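Local coordinates for protein putative poly(3-hydroxybutyrate) depolymerase LpqC (Bordetella parapertussis 12822, PDB 3D0K) that probably hydrolyses ester bonds as a serine hydrolase of the alpha/beta-hydrolase fold, and is a putative poly(3-hydroxybutyrate) depolymerase, at residues A[203-216]-A[257-271]. Sequence-based numbering, arbitrary orientation.
Sequences LLAYPMTILAGDQD and LPFGWQLQVVPGIGH. With SO4 (sulfate ion), chain G.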
loop_
_atom_site.group_PDB
_atom_site.type_symbol
_atom_site.label_atom_id
_atom_site.label_comp_id
_atom_site.label_asym_id
_atom_site.label_seq_id
_atom_site.Cartn_x
_atom_site.Cartn_y
_atom_site.Cartn_z
ATOM N N LEU A 203 -2.232 1.796 14.795
ATOM C CA LEU A 203 -1.258 2.247 13.751
ATOM C C LEU A 203 0.161 2.243 14.262
ATOM O O LEU A 203 1.100 1.695 13.617
ATOM C CB LEU A 203 -1.644 3.642 13.235
ATOM C CG LEU A 203 -0.661 4.371 12.317
ATOM C CD1 LEU A 203 -0.539 3.607 10.979
ATOM C CD2 LEU A 203 -1.036 5.834 12.161
ATOM N N LEU A 204 0.372 2.931 15.392
ATOM C CA LEU A 204 1.683 3.014 16.004
ATOM C C LEU A 204 2.320 1.689 16.378
ATOM O O LEU A 204 3.516 1.549 16.268
ATOM C CB LEU A 204 1.661 3.969 17.219
ATOM C CG LEU A 204 1.378 5.454 16.911
ATOM C CD1 LEU A 204 1.128 6.243 18.197
ATOM C CD2 LEU A 204 2.545 6.102 16.091
ATOM N N ALA A 205 1.513 0.710 16.794
ATOM C CA ALA A 205 2.018 -0.575 17.265
ATOM C C ALA A 205 2.477 -1.461 16.117
ATOM O O ALA A 205 3.349 -2.342 16.293
ATOM C CB ALA A 205 0.930 -1.296 18.074
ATOM N N TYR A 206 1.857 -1.263 14.946
ATOM C CA TYR A 206 2.018 -2.205 13.848
ATOM C C TYR A 206 3.464 -2.152 13.340
ATOM O O TYR A 206 4.034 -1.063 13.221
ATOM C CB TYR A 206 1.015 -1.918 12.713
ATOM C CG TYR A 206 0.969 -3.122 11.731
ATOM C CD1 TYR A 206 1.897 -3.230 10.706
ATOM C CD2 TYR A 206 0.028 -4.164 11.889
ATOM C CE1 TYR A 206 1.907 -4.308 9.850
ATOM C CE2 TYR A 206 0.021 -5.264 11.016
ATOM C CZ TYR A 206 0.972 -5.316 9.988
ATOM O OH TYR A 206 0.972 -6.384 9.105
ATOM N N PRO A 207 4.069 -3.312 13.039
ATOM C CA PRO A 207 5.459 -3.276 12.507
ATOM C C PRO A 207 5.579 -2.866 11.019
ATOM O O PRO A 207 6.180 -3.592 10.206
ATOM C CB PRO A 207 5.948 -4.707 12.743
ATOM C CG PRO A 207 4.680 -5.542 12.491
ATOM C CD PRO A 207 3.577 -4.700 13.212
HETATM N N MSE A 208 5.031 -1.715 10.670
HETATM C CA MSE A 208 5.040 -1.260 9.304
HETATM C C MSE A 208 6.462 -0.880 8.935
HETATM O O MSE A 208 7.107 -0.265 9.749
HETATM C CB MSE A 208 4.158 0.023 9.199
HETATM C CG MSE A 208 4.136 0.525 7.770
HETATM SE SE MSE A 208 2.681 1.882 7.612
HETATM C CE MSE A 208 1.404 0.738 8.488
ATOM N N THR A 209 6.930 -1.218 7.720
ATOM C CA THR A 209 8.214 -0.722 7.187
ATOM C C THR A 209 7.929 0.520 6.342
ATOM O O THR A 209 7.060 0.522 5.448
ATOM C CB THR A 209 8.916 -1.772 6.285
ATOM O OG1 THR A 209 9.097 -2.973 7.022
ATOM C CG2 THR A 209 10.279 -1.292 5.786
ATOM N N ILE A 210 8.689 1.571 6.612
ATOM C CA ILE A 210 8.743 2.695 5.729
ATOM C C ILE A 210 9.980 2.490 4.913
ATOM O O ILE A 210 11.095 2.493 5.469
ATOM C CB ILE A 210 8.833 3.999 6.499
ATOM C CG1 ILE A 210 7.591 4.131 7.420
ATOM C CG2 ILE A 210 9.063 5.167 5.520
ATOM C CD1 ILE A 210 7.930 5.109 8.651
ATOM N N LEU A 211 9.809 2.252 3.600
ATOM C CA LEU A 211 10.967 1.921 2.758
ATOM C C LEU A 211 11.308 3.153 1.921
ATOM O O LEU A 211 10.478 3.605 1.097
ATOM C CB LEU A 211 10.684 0.747 1.855
ATOM C CG LEU A 211 11.790 0.003 1.123
ATOM C CD1 LEU A 211 12.833 -0.659 2.083
ATOM C CD2 LEU A 211 11.188 -1.118 0.217
ATOM N N ALA A 212 12.496 3.689 2.149
ATOM C CA ALA A 212 12.859 5.007 1.586
ATOM C C ALA A 212 14.167 4.938 0.780
ATOM O O ALA A 212 15.217 4.624 1.335
ATOM C CB ALA A 212 12.929 6.069 2.712
ATOM N N GLY A 213 14.108 5.245 -0.519
ATOM C CA GLY A 213 15.324 5.302 -1.339
ATOM C C GLY A 213 16.063 6.567 -1.004
ATOM O O GLY A 213 15.463 7.659 -0.951
ATOM N N ASP A 214 17.368 6.461 -0.744
ATOM C CA ASP A 214 18.133 7.647 -0.351
ATOM C C ASP A 214 18.542 8.559 -1.503
ATOM O O ASP A 214 19.140 9.621 -1.293
ATOM C CB ASP A 214 19.303 7.298 0.586
ATOM C CG ASP A 214 20.478 6.610 -0.116
ATOM O OD1 ASP A 214 20.517 6.516 -1.374
ATOM O OD2 ASP A 214 21.390 6.166 0.631
ATOM N N GLN A 215 18.221 8.129 -2.718
ATOM C CA GLN A 215 18.332 8.935 -3.908
ATOM C C GLN A 215 16.948 9.489 -4.353
ATOM O O GLN A 215 16.845 10.087 -5.421
ATOM C CB GLN A 215 18.983 8.127 -5.053
ATOM C CG GLN A 215 20.432 7.652 -4.775
ATOM C CD GLN A 215 21.344 8.788 -4.331
ATOM O OE1 GLN A 215 21.802 8.801 -3.193
ATOM N NE2 GLN A 215 21.573 9.771 -5.217
ATOM N N ASP A 216 15.893 9.327 -3.537
ATOM C CA ASP A 216 14.601 9.945 -3.892
ATOM C C ASP A 216 14.633 11.369 -3.355
ATOM O O ASP A 216 13.986 11.717 -2.341
ATOM C CB ASP A 216 13.407 9.116 -3.349
ATOM C CG ASP A 216 12.084 9.431 -4.054
ATOM O OD1 ASP A 216 11.924 10.500 -4.684
ATOM O OD2 ASP A 216 11.164 8.597 -3.977
ATOM N N LEU A 257 2.958 4.543 24.494
ATOM C CA LEU A 257 2.537 3.398 23.662
ATOM C C LEU A 257 3.694 2.628 23.035
ATOM O O LEU A 257 4.727 3.220 22.735
ATOM C CB LEU A 257 1.579 3.825 22.519
ATOM C CG LEU A 257 0.170 4.227 22.973
ATOM C CD1 LEU A 257 -0.541 4.952 21.851
ATOM C CD2 LEU A 257 -0.701 3.054 23.545
ATOM N N PRO A 258 3.497 1.305 22.825
ATOM C CA PRO A 258 4.485 0.583 21.981
ATOM C C PRO A 258 4.549 1.131 20.527
ATOM O O PRO A 258 3.513 1.574 19.955
ATOM C CB PRO A 258 4.016 -0.881 21.996
ATOM C CG PRO A 258 2.654 -0.900 22.637
ATOM C CD PRO A 258 2.394 0.439 23.317
ATOM N N PHE A 259 5.769 1.141 19.963
ATOM C CA PHE A 259 6.007 1.691 18.634
ATOM C C PHE A 259 6.705 0.646 17.772
ATOM O O PHE A 259 7.818 0.234 18.087
ATOM C CB PHE A 259 6.897 2.910 18.753
ATOM C CG PHE A 259 7.225 3.575 17.445
ATOM C CD1 PHE A 259 6.209 4.164 16.670
ATOM C CD2 PHE A 259 8.570 3.719 17.045
ATOM C CE1 PHE A 259 6.520 4.810 15.487
ATOM C CE2 PHE A 259 8.892 4.387 15.824
ATOM C CZ PHE A 259 7.891 4.931 15.071
ATOM N N GLY A 260 6.046 0.247 16.687
ATOM C CA GLY A 260 6.465 -0.896 15.871
ATOM C C GLY A 260 7.110 -0.529 14.541
ATOM O O GLY A 260 7.673 -1.414 13.868
ATOM N N TRP A 261 7.062 0.746 14.152
ATOM C CA TRP A 261 7.525 1.103 12.786
ATOM C C TRP A 261 9.019 0.905 12.632
ATOM O O TRP A 261 9.760 0.998 13.598
ATOM C CB TRP A 261 7.182 2.535 12.404
ATOM C CG TRP A 261 5.757 2.930 12.484
ATOM C CD1 TRP A 261 4.627 2.123 12.752
ATOM C CD2 TRP A 261 5.263 4.241 12.249
ATOM N NE1 TRP A 261 3.496 2.908 12.708
ATOM C CE2 TRP A 261 3.851 4.196 12.384
ATOM C CE3 TRP A 261 5.890 5.469 11.917
ATOM C CZ2 TRP A 261 3.042 5.338 12.251
ATOM C CZ3 TRP A 261 5.081 6.611 11.741
ATOM C CH2 TRP A 261 3.677 6.544 11.930
ATOM N N GLN A 262 9.451 0.598 11.403
ATOM C CA GLN A 262 10.852 0.536 11.079
ATOM C C GLN A 262 11.059 1.391 9.848
ATOM O O GLN A 262 10.302 1.275 8.872
ATOM C CB GLN A 262 11.265 -0.909 10.769
ATOM C CG GLN A 262 10.703 -1.935 11.780
ATOM C CD GLN A 262 11.691 -2.342 12.881
ATOM O OE1 GLN A 262 11.912 -3.547 13.107
ATOM N NE2 GLN A 262 12.307 -1.361 13.555
ATOM N N LEU A 263 12.080 2.229 9.902
ATOM C CA LEU A 263 12.546 2.999 8.762
ATOM C C LEU A 263 13.690 2.256 8.063
ATOM O O LEU A 263 14.762 2.039 8.645
ATOM C CB LEU A 263 12.989 4.405 9.204
ATOM C CG LEU A 263 13.551 5.279 8.056
ATOM C CD1 LEU A 263 12.450 5.631 7.017
ATOM C CD2 LEU A 263 14.229 6.588 8.532
ATOM N N GLN A 264 13.482 1.851 6.824
ATOM C CA GLN A 264 14.529 1.103 6.126
ATOM C C GLN A 264 15.013 1.918 4.942
ATOM O O GLN A 264 14.285 2.101 3.981
ATOM C CB GLN A 264 13.970 -0.272 5.672
ATOM C CG GLN A 264 14.955 -1.029 4.781
ATOM C CD GLN A 264 16.192 -1.464 5.537
ATOM O OE1 GLN A 264 17.314 -0.954 5.314
ATOM N NE2 GLN A 264 16.008 -2.422 6.432
ATOM N N VAL A 265 16.221 2.485 5.024
ATOM C CA VAL A 265 16.736 3.263 3.925
ATOM C C VAL A 265 17.309 2.318 2.886
ATOM O O VAL A 265 18.038 1.392 3.226
ATOM C CB VAL A 265 17.836 4.211 4.421
ATOM C CG1 VAL A 265 18.406 5.039 3.259
ATOM C CG2 VAL A 265 17.236 5.117 5.534
ATOM N N VAL A 266 16.998 2.550 1.624
ATOM C CA VAL A 266 17.614 1.805 0.522
ATOM C C VAL A 266 18.760 2.626 -0.137
ATOM O O VAL A 266 18.513 3.620 -0.816
ATOM C CB VAL A 266 16.559 1.368 -0.518
ATOM C CG1 VAL A 266 17.171 0.408 -1.537
ATOM C CG2 VAL A 266 15.383 0.683 0.148
ATOM N N PRO A 267 20.026 2.191 0.049
ATOM C CA PRO A 267 21.110 2.987 -0.506
ATOM C C PRO A 267 21.166 2.903 -2.039
ATOM O O PRO A 267 21.100 1.797 -2.632
ATOM C CB PRO A 267 22.381 2.402 0.152
ATOM C CG PRO A 267 21.963 1.186 0.939
ATOM C CD PRO A 267 20.489 0.966 0.725
ATOM N N GLY A 268 21.244 4.072 -2.665
ATOM C CA GLY A 268 21.462 4.181 -4.112
ATOM C C GLY A 268 20.243 3.993 -5.011
ATOM O O GLY A 268 20.390 3.922 -6.217
ATOM N N ILE A 269 19.047 3.917 -4.445
ATOM C CA ILE A 269 17.836 3.756 -5.218
ATOM C C ILE A 269 17.034 5.029 -5.042
ATOM O O ILE A 269 16.991 5.566 -3.945
ATOM C CB ILE A 269 17.018 2.526 -4.751
ATOM C CG1 ILE A 269 17.821 1.211 -4.918
ATOM C CG2 ILE A 269 15.705 2.372 -5.536
ATOM C CD1 ILE A 269 18.415 1.019 -6.367
ATOM N N GLY A 270 16.391 5.495 -6.110
ATOM C CA GLY A 270 15.596 6.724 -6.025
ATOM C C GLY A 270 14.114 6.413 -6.148
ATOM O O GLY A 270 13.617 5.483 -5.526
ATOM N N HIS A 271 13.409 7.198 -6.968
ATOM C CA HIS A 271 11.986 7.053 -7.139
ATOM C C HIS A 271 11.669 6.078 -8.277
ATOM O O HIS A 271 11.322 6.483 -9.393
ATOM C CB HIS A 271 11.360 8.437 -7.381
ATOM C CG HIS A 271 9.889 8.467 -7.141
ATOM N ND1 HIS A 271 9.338 8.303 -5.885
ATOM C CD2 HIS A 271 8.845 8.587 -7.998
ATOM C CE1 HIS A 271 8.024 8.340 -5.976
ATOM N NE2 HIS A 271 7.697 8.501 -7.247
HETATM S S SO4 G . 5.514 6.009 -9.590
HETATM O O1 SO4 G . 6.785 5.697 -8.966
HETATM O O2 SO4 G . 5.055 7.304 -9.122
HETATM O O3 SO4 G . 5.657 6.026 -11.037
HETATM O O4 SO4 G . 4.561 4.952 -9.236
#
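Strands 209-213 and 262-266 pair in parallel, Thr209 beside Gln262 and Gly213 beside Val266. Backbone bonds alternate in direction, from Gln262 N to Met208 O through to Asp214 N to Val266 O.

Apolar side chains follow the ladder. Ile210 CG2 meets Leu263 CD1 at 3.7 Å. On the other sheet face Leu211 CD1 presses tightly on Val266 CG2 (3.5 Å).

Trp261 joins the helix end to the sheet. Trp261 NE1 donates to Leu203 O (2.8 Å), lying above that carbonyl's plane while the oxygen stays in the ring plane. Leu204 CD2 sits over one face of the Trp261 ring, near its rim, 3.9 Å from Trp261 CZ2.

Past the strands, Asp214 OD1 accepts a hydrogen bond from Gly268 N (2.9 Å), which comes from above the carboxylate plane; CG stands between backbone N and carbonyl carbon (chi1 74°). Asp216 OD2 accepts a bond from His271 ND1 (2.7 Å) on its syn side, 25° out of the carboxylate plane, which helps to hold the imidazole's rotation. Asp216 OD1 has a salt bridge to Arg237. With Ser148 on the probable nucleophile elbow, the pair is consistent with a catalytic triad. A sulfate lies by His271 NE2, weakly bonded.

Strand 262-266 ends the sheet, strand 168-172 flanks 209-213, and helix 237-255 packs on Ile210, Ala212 and Leu263.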